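Local coordinates for uncharacterized protein (Bacteroides eggerthii DSM 20697, PDB 4ECO) that is of unknown function but, as a leucine-rich repeat protein, probably serves in binding other proteins, at residues F525-T530 / L555-E560; G542-R547 / Q570-S575. All coordinates share one frame; numbering follows the deposited sequence. Where two conformers were deposited one is given.

Contact 1: residues F525-T530 / L555-E560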
loop_
_atom_site.group_PDB
_atom_site.type_symbol
_atom_site.label_atom_id
_atom_site.label_comp_id
_atom_site.label_asym_id
_atom_site.label_seq_id
_atom_site.Cartn_x
_atom_site.Cartn_y
_atom_site.Cartn_z
ATOM N N PHE A 525 34.617 7.513 -5.167
ATOM C CA PHE A 525 35.279 8.659 -5.781
ATOM C C PHE A 525 36.554 9.016 -5.060
ATOM O O PHE A 525 36.544 9.140 -3.829
ATOM C CB PHE A 525 34.351 9.903 -5.790
ATOM C CG PHE A 525 33.180 9.776 -6.729
ATOM C CD1 PHE A 525 33.328 10.038 -8.095
ATOM C CD2 PHE A 525 31.938 9.356 -6.263
ATOM C CE1 PHE A 525 32.247 9.887 -8.977
ATOM C CE2 PHE A 525 30.865 9.192 -7.142
ATOM C CZ PHE A 525 31.022 9.464 -8.490
ATOM N N SER A 526 37.637 9.196 -5.829
ATOM C CA SER A 526 38.935 9.685 -5.342
ATOM C C SER A 526 39.172 11.089 -5.924
ATOM O O SER A 526 39.831 11.930 -5.285
ATOM C CB SER A 526 40.056 8.724 -5.693
ATOM O OG SER A 526 39.894 8.319 -7.039
ATOM N N LYS A 527 38.567 11.331 -7.122
ATOM C CA LYS A 527 38.502 12.592 -7.861
ATOM C C LYS A 527 37.091 13.108 -7.763
ATOM O O LYS A 527 36.159 12.401 -8.168
ATOM C CB LYS A 527 38.926 12.416 -9.338
ATOM C CG LYS A 527 39.076 13.753 -10.092
ATOM C CD LYS A 527 38.744 13.663 -11.580
ATOM C CE LYS A 527 39.894 13.191 -12.466
ATOM N NZ LYS A 527 40.948 14.236 -12.657
ATOM N N PHE A 528 36.917 14.329 -7.245
ATOM C CA PHE A 528 35.602 14.904 -7.017
ATOM C C PHE A 528 34.745 15.027 -8.307
ATOM O O PHE A 528 35.149 15.698 -9.260
ATOM C CB PHE A 528 35.703 16.283 -6.347
ATOM C CG PHE A 528 34.447 16.627 -5.570
ATOM C CD1 PHE A 528 33.302 17.074 -6.224
ATOM C CD2 PHE A 528 34.394 16.446 -4.192
ATOM C CE1 PHE A 528 32.132 17.327 -5.513
ATOM C CE2 PHE A 528 33.232 16.704 -3.488
ATOM C CZ PHE A 528 32.116 17.159 -4.148
ATOM N N PRO A 529 33.522 14.428 -8.317
ATOM C CA PRO A 529 32.633 14.597 -9.481
ATOM C C PRO A 529 32.005 15.995 -9.436
ATOM O O PRO A 529 30.961 16.220 -8.812
ATOM C CB PRO A 529 31.610 13.468 -9.316
ATOM C CG PRO A 529 31.550 13.229 -7.846
ATOM C CD PRO A 529 32.877 13.619 -7.256
ATOM N N THR A 530 32.696 16.955 -10.046
ATOM C CA THR A 530 32.268 18.344 -10.016
ATOM C C THR A 530 31.115 18.622 -10.998
ATOM O O THR A 530 30.449 19.644 -10.851
ATOM C CB THR A 530 33.472 19.268 -10.320
ATOM O OG1 THR A 530 34.061 18.893 -11.568
ATOM C CG2 THR A 530 34.546 19.232 -9.230
ATOM N N LEU A 555 38.293 9.938 -1.016
ATOM C CA LEU A 555 38.107 11.365 -1.292
ATOM C C LEU A 555 38.911 12.260 -0.354
ATOM O O LEU A 555 38.586 12.426 0.825
ATOM C CB LEU A 555 36.639 11.769 -1.266
ATOM C CG LEU A 555 36.297 13.134 -1.859
ATOM C CD1 LEU A 555 36.611 13.197 -3.354
ATOM C CD2 LEU A 555 34.843 13.474 -1.602
ATOM N N ARG A 556 39.953 12.872 -0.938
ATOM C CA ARG A 556 40.881 13.770 -0.259
ATOM C C ARG A 556 40.735 15.211 -0.808
ATOM O O ARG A 556 41.153 16.165 -0.136
ATOM C CB ARG A 556 42.331 13.247 -0.415
ATOM C CG ARG A 556 42.540 11.894 0.290
ATOM C CD ARG A 556 43.806 11.169 -0.090
ATOM N NE ARG A 556 44.962 11.751 0.582
ATOM C CZ ARG A 556 46.219 11.595 0.181
ATOM N NH1 ARG A 556 46.493 10.883 -0.905
ATOM N NH2 ARG A 556 47.212 12.171 0.849
ATOM N N GLU A 557 40.064 15.349 -1.991
ATOM C CA GLU A 557 39.849 16.581 -2.753
ATOM C C GLU A 557 38.557 17.328 -2.349
ATOM O O GLU A 557 37.448 16.797 -2.467
ATOM C CB GLU A 557 39.792 16.238 -4.270
ATOM C CG GLU A 557 39.562 17.399 -5.236
ATOM C CD GLU A 557 39.166 17.047 -6.663
ATOM O OE1 GLU A 557 39.305 15.860 -7.042
ATOM O OE2 GLU A 557 38.712 17.957 -7.403
ATOM N N TRP A 558 38.713 18.606 -1.956
ATOM C CA TRP A 558 37.587 19.490 -1.667
ATOM C C TRP A 558 37.102 20.087 -2.993
ATOM O O TRP A 558 37.939 20.516 -3.792
ATOM C CB TRP A 558 37.977 20.587 -0.655
ATOM C CG TRP A 558 36.954 21.689 -0.536
ATOM C CD1 TRP A 558 36.890 22.837 -1.277
ATOM C CD2 TRP A 558 35.797 21.698 0.320
ATOM N NE1 TRP A 558 35.775 23.561 -0.931
ATOM C CE2 TRP A 558 35.095 22.895 0.060
ATOM C CE3 TRP A 558 35.307 20.825 1.312
ATOM C CZ2 TRP A 558 33.931 23.246 0.762
ATOM C CZ3 TRP A 558 34.164 21.182 2.016
ATOM C CH2 TRP A 558 33.482 22.372 1.728
ATOM N N PRO A 559 35.782 20.163 -3.247
ATOM C CA PRO A 559 35.312 20.765 -4.504
ATOM C C PRO A 559 35.474 22.297 -4.498
ATOM O O PRO A 559 34.521 23.039 -4.189
ATOM C CB PRO A 559 33.845 20.345 -4.547
ATOM C CG PRO A 559 33.436 20.301 -3.083
ATOM C CD PRO A 559 34.649 19.725 -2.400
ATOM N N GLU A 560 36.692 22.778 -4.828
ATOM C CA GLU A 560 36.957 24.216 -4.841
ATOM C C GLU A 560 36.043 24.889 -5.846
ATOM O O GLU A 560 35.897 24.400 -6.966
ATOM C CB GLU A 560 38.427 24.532 -5.122
ATOM C CG GLU A 560 39.383 24.098 -4.020
ATOM C CD GLU A 560 39.376 24.867 -2.710
ATOM O OE1 GLU A 560 38.776 25.971 -2.634
ATOM O OE2 GLU A 560 40.014 24.356 -1.760
#

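Contact 2: residues G542-R547 / Q570-S575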
loop_
_atom_site.group_PDB
_atom_site.type_symbol
_atom_site.label_atom_id
_atom_site.label_comp_id
_atom_site.label_asym_id
_atom_site.label_seq_id
_atom_site.Cartn_x
_atom_site.Cartn_y
_atom_site.Cartn_z
ATOM N N GLY A 542 25.561 15.286 -1.634
ATOM C CA GLY A 542 26.049 14.303 -0.677
ATOM C C GLY A 542 27.171 13.477 -1.269
ATOM O O GLY A 542 27.032 12.945 -2.380
ATOM N N ILE A 543 28.307 13.408 -0.552
ATOM C CA ILE A 543 29.477 12.666 -1.000
ATOM C C ILE A 543 30.187 12.100 0.254
ATOM O O ILE A 543 31.408 11.967 0.292
ATOM C CB ILE A 543 30.402 13.514 -1.956
ATOM C CG1 ILE A 543 31.395 12.651 -2.780
ATOM C CG2 ILE A 543 31.033 14.795 -1.333
ATOM C CD1 ILE A 543 31.103 12.647 -4.183
ATOM N N ARG A 544 29.383 11.736 1.266
ATOM C CA ARG A 544 29.851 11.129 2.509
ATOM C C ARG A 544 30.451 9.731 2.278
ATOM O O ARG A 544 30.119 9.070 1.288
ATOM C CB ARG A 544 28.690 11.013 3.499
ATOM C CG ARG A 544 28.454 12.218 4.406
ATOM C CD ARG A 544 27.442 11.906 5.514
ATOM N NE ARG A 544 27.775 10.655 6.208
ATOM C CZ ARG A 544 28.540 10.560 7.288
ATOM N NH1 ARG A 544 29.029 11.651 7.860
ATOM N NH2 ARG A 544 28.807 9.378 7.813
ATOM N N ASN A 545 31.312 9.287 3.231
ATOM C CA ASN A 545 31.949 7.961 3.341
ATOM C C ASN A 545 32.430 7.354 1.999
ATOM O O ASN A 545 32.047 6.237 1.643
ATOM C CB ASN A 545 30.997 6.960 4.019
ATOM C CG ASN A 545 30.620 7.307 5.433
ATOM O OD1 ASN A 545 29.802 8.187 5.684
ATOM N ND2 ASN A 545 31.195 6.613 6.391
ATOM N N GLN A 546 33.333 8.040 1.290
ATOM C CA GLN A 546 33.895 7.483 0.049
ATOM C C GLN A 546 34.995 6.466 0.401
ATOM O O GLN A 546 35.946 6.798 1.108
ATOM C CB GLN A 546 34.438 8.574 -0.892
ATOM C CG GLN A 546 33.403 9.590 -1.342
ATOM C CD GLN A 546 32.242 8.974 -2.054
ATOM O OE1 GLN A 546 32.359 8.503 -3.176
ATOM N NE2 GLN A 546 31.089 9.006 -1.427
ATOM N N ARG A 547 34.832 5.222 -0.051
ATOM C CA ARG A 547 35.758 4.119 0.247
ATOM C C ARG A 547 36.051 3.237 -0.971
ATOM O O ARG A 547 35.182 3.089 -1.837
ATOM C CB ARG A 547 35.194 3.202 1.356
ATOM C CG ARG A 547 34.906 3.839 2.712
ATOM C CD ARG A 547 36.122 4.246 3.528
ATOM N NE ARG A 547 35.672 4.892 4.757
ATOM C CZ ARG A 547 35.322 6.169 4.837
ATOM N NH1 ARG A 547 35.442 6.964 3.781
ATOM N NH2 ARG A 547 34.884 6.672 5.983
ATOM N N GLN A 570 22.951 22.838 1.252
ATOM C CA GLN A 570 23.366 21.713 2.069
ATOM C C GLN A 570 24.454 20.891 1.369
ATOM O O GLN A 570 24.240 20.378 0.264
ATOM C CB GLN A 570 22.146 20.830 2.422
ATOM C CG GLN A 570 22.480 19.617 3.298
ATOM C CD GLN A 570 21.297 18.915 3.905
ATOM O OE1 GLN A 570 21.434 17.819 4.436
ATOM N NE2 GLN A 570 20.109 19.510 3.844
ATOM N N LEU A 571 25.603 20.729 2.049
ATOM C CA LEU A 571 26.724 19.932 1.576
ATOM C C LEU A 571 27.130 18.934 2.626
ATOM O O LEU A 571 27.523 19.315 3.726
ATOM C CB LEU A 571 27.934 20.787 1.167
ATOM C CG LEU A 571 29.218 20.009 0.832
ATOM C CD1 LEU A 571 29.059 19.132 -0.424
ATOM C CD2 LEU A 571 30.393 20.944 0.697
ATOM N N GLN A 572 27.095 17.654 2.255
ATOM C CA GLN A 572 27.506 16.561 3.120
ATOM C C GLN A 572 28.759 15.941 2.560
ATOM O O GLN A 572 28.696 15.304 1.515
ATOM C CB GLN A 572 26.392 15.530 3.242
ATOM C CG GLN A 572 25.103 16.055 3.841
ATOM C CD GLN A 572 24.107 14.930 4.014
ATOM O OE1 GLN A 572 24.341 13.784 3.617
ATOM N NE2 GLN A 572 22.962 15.236 4.603
ATOM N N ILE A 573 29.905 16.151 3.228
ATOM C CA ILE A 573 31.214 15.637 2.786
ATOM C C ILE A 573 31.940 14.941 3.971
ATOM O O ILE A 573 33.137 14.678 3.909
ATOM C CB ILE A 573 32.041 16.806 2.156
ATOM C CG1 ILE A 573 33.200 16.297 1.281
ATOM C CG2 ILE A 573 32.441 17.908 3.168
ATOM C CD1 ILE A 573 33.727 17.305 0.267
ATOM N N GLY A 574 31.188 14.609 5.011
ATOM C CA GLY A 574 31.726 13.943 6.184
ATOM C C GLY A 574 32.231 12.533 5.949
ATOM O O GLY A 574 31.857 11.883 4.967
ATOM N N SER A 575 33.089 12.052 6.879
ATOM C CA SER A 575 33.696 10.719 6.929
ATOM C C SER A 575 34.467 10.436 5.628
ATOM O O SER A 575 34.247 9.435 4.953
ATOM C CB SER A 575 32.646 9.649 7.218
ATOM O OG SER A 575 33.249 8.440 7.643
#

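Contact 1: residues F525-T530 / L555-E560
Phe528 and Glu557 both hold CG anti to the backbone N (chi1 -155° and 180°); the Phe528 ring packs against Pro559, and the Glu557 chain, extended beyond CG, reaches the backbone of 525-530. The CB, CG and CD edge of Pro559 lies over one face of the phenyl: Pro559 CB stands 3.5 Å from the ring centroid of Phe528, almost on the ring normal, a CH-pi contact, while Pro559 CD comes to 3.5 Å from Phe528 CE2 at the rim. Leu555 CD2 approaches the ring obliquely, 4.0 Å from Phe528 CD2, with Leu555 CD1 also near that atom. Phe541 meets the same phenyl ring.

At the more exposed side, Phe528 N donates to Glu557 OE1 at 2.8 Å, a fairly straight bond (165°) that arrives from well above the carboxylate plane. The carboxylate also lies against Phe528 CB, and Lys527 runs beside Glu557 in the same direction; its ammonium is not in contact, so any attraction is probably modest. Pro529 and Pro559 each centre an inverse gamma turn, and the two loops repeat a Phe/Trp-Pro pattern, stacked coil upon coil as in a leucine-rich repeat solenoid.

Contact 2: residues G542-R547 / Q570-S575
The Arg547 guanidinium meets Ser575 at its edge, close to its own plane. Arg547 grips end-on: NH1 and NH2 both donate to Ser575 O, each at 3.0 Å and from the same face of that carbonyl. Its NH2 also makes a weak bond to Ser575 OG, whose stronger partner is Asp596. A further bond from Arg547 NH1 to Gln546 O, 2.7 Å long, helps fix the rotation of the guanidinium. CG lies beside the backbone N (chi1 -60°) and the chain bends at chi2; the guanidinium meets Ser575 of the next coil.

Arg544 was modelled in two conformers, so the placement of its guanidinium, with Gly574 O over one face and offset toward the rim, is doubtful. On the inner side the two isoleucines lie side by side, Ile543 CG2 being 3.7 Å from Ile573 CG1.

The backbones are joined by Ile543 N to Gln572 O at 2.8 Å, which belongs to the parallel bridge of Gly542 with Gln572, and by Asn545 N to Gly574 O at 3.2 Å. Asn576 bridges the two turns, its ND2 bonding to Ile543 O and Ile573 O and its OD1 to Gln546 N. Asn576 sits at the asparagine position of its repeat, with Gln546 at the equivalent place in the preceding coil; parallel strands running into such stacked turns are characteristic of a leucine-rich repeat solenoid.

After strand 517-519 the chain runs through 525-530, enters strand 540-542 and turns at 542-547, then passes 555-560 on its way to strand 570-572 and the turn that follows. The two contacts therefore cross: contact 1 closes a loop from 525-530 to 555-560, and contact 2 starts inside that loop and ends beyond it. One ties the loops further along each coil, the other the strands and the turns directly after them. Between them they link three successive coils. Their inner sides meet where Phe528 and Pro529 pack on Ile543 and Trp558 on Leu571, and Phe525 N probably bonds to Gln546 OE1.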